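Local coordinates for aminopeptidase-like protein (Chaetomium thermophilum, PDB 5JM6) that probably acts as a zinc-dependent aminopeptidase of the M18 family and assembles into a dodecamer linked to the Cvt pathway of selective autophagy, at the interface of chains A and B. Numbering follows the deposited sequence. Chains: chain A/B, Aminopeptidase-like protein.

The interface of chains A and B. Residues chain A 395-396, 398, 404, 411; chain B 151-153.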
# COMPACT_ATOMS: atom_id res chain seq x y z
N ALA A 395 -36.59 10.13 -8.92
CA ALA A 395 -37.58 9.69 -7.95
C ALA A 395 -36.86 9.09 -6.75
O ALA A 395 -35.69 8.73 -6.84
CB ALA A 395 -38.53 8.68 -8.56
N ALA A 396 -37.56 9.02 -5.62
CA ALA A 396 -37.00 8.38 -4.43
C ALA A 396 -36.60 6.95 -4.77
O ALA A 396 -37.40 6.18 -5.30
CB ALA A 396 -38.01 8.39 -3.29
N PRO A 398 -35.83 3.37 -3.47
CA PRO A 398 -36.10 2.66 -2.21
C PRO A 398 -34.89 1.89 -1.69
O PRO A 398 -34.85 1.58 -0.51
CB PRO A 398 -37.24 1.70 -2.59
CG PRO A 398 -37.47 1.86 -4.07
CD PRO A 398 -36.33 2.63 -4.64
N ASN A 404 -31.37 9.65 -1.02
CA ASN A 404 -32.66 10.33 -0.93
C ASN A 404 -32.63 11.41 0.13
O ASN A 404 -32.57 11.13 1.32
CB ASN A 404 -33.79 9.34 -0.61
CG ASN A 404 -33.94 8.26 -1.66
OD1 ASN A 404 -33.58 8.45 -2.82
ND2 ASN A 404 -34.50 7.12 -1.26
N ARG A 411 -42.08 11.28 -5.36
CA ARG A 411 -42.71 9.98 -5.55
C ARG A 411 -43.26 9.80 -6.95
O ARG A 411 -43.37 10.74 -7.71
CB ARG A 411 -43.86 9.83 -4.55
CG ARG A 411 -43.50 10.25 -3.14
CD ARG A 411 -42.82 9.13 -2.39
NE ARG A 411 -43.70 8.56 -1.38
CZ ARG A 411 -43.54 8.73 -0.08
NH1 ARG A 411 -42.53 9.46 0.37
NH2 ARG A 411 -44.38 8.18 0.78
N GLU B 151 -40.46 4.55 1.04
CA GLU B 151 -40.48 5.68 0.12
C GLU B 151 -41.60 5.55 -0.92
O GLU B 151 -41.45 5.96 -2.07
CB GLU B 151 -39.13 5.85 -0.60
CG GLU B 151 -37.92 6.05 0.31
CD GLU B 151 -37.76 7.48 0.82
OE1 GLU B 151 -38.70 8.28 0.69
OE2 GLU B 151 -36.67 7.79 1.35
N GLY B 152 -42.72 4.95 -0.51
CA GLY B 152 -43.87 4.82 -1.39
C GLY B 152 -43.86 3.58 -2.27
O GLY B 152 -44.81 3.34 -3.02
N TYR B 153 -42.80 2.78 -2.18
CA TYR B 153 -42.68 1.58 -2.99
C TYR B 153 -43.04 0.33 -2.21
O TYR B 153 -42.64 0.16 -1.06
CB TYR B 153 -41.26 1.44 -3.54
CG TYR B 153 -40.84 2.58 -4.43
CD1 TYR B 153 -40.32 3.75 -3.90
CD2 TYR B 153 -40.94 2.48 -5.81
CE1 TYR B 153 -39.93 4.78 -4.70
CE2 TYR B 153 -40.55 3.52 -6.63
CZ TYR B 153 -40.04 4.67 -6.07
OH TYR B 153 -39.65 5.70 -6.88
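B:Tyr153 reaches across to the loop of A:Ala396 and A:Pro398 in this patch of the two-fold interface between two subunits of an M18 aminopeptidase, an enzyme that assembles as a dodecamer. Its twin, with the chains exchanged, lies across the two-fold axis. On the B side the residues come from the turn at B:Glu151 and B:Gly152 and from the start of strand 153-155; on the A side they come from loops that follow strand 393-394.

The firmer hydrogen bond is made by the tyrosine. Its phenol OH donates to the backbone O of A:Ala396 at 2.8 Å, lying in the plane of that carbonyl with a C=O...donor angle of 151°. A:Ala395 adds a light touch, its CB 3.6 Å from the same OH. A second polar pair is weaker: the ND2 amide of A:Asn404 points at the carboxylate OE2 of B:Glu151 from 3.5 Å. These side chains meet tip to tip, but the amide and carboxylate planes stand nearly perpendicular and the bond is bent to 140° at the hydrogen.

Packing completes the tyrosine's grip. A:Pro398 lays its CG over one face of the B:Tyr153 ring, 3.6 Å from the centroid and displaced toward the CD1 and CG rim, a CH-pi contact. With the tyrosine CG anti to its own carbonyl carbon, beside the backbone N (chi1 -61°), the ring extends toward chain A, the proline over one face and the OH at the tip. Off the edge of the ring, close to its plane, the methyl of A:Ala396 rests on CB of B:Glu151.

A:Arg411 covers the turn from another side. Its chain bends at chi2 and chi3, bringing one face of the guanidinium over the peptide joining B:Glu151 to B:Gly152. NH1 remains 4.0 Å from OE1 of B:Glu151, with no salt bridge formed, though the opposite charges would probably still attract.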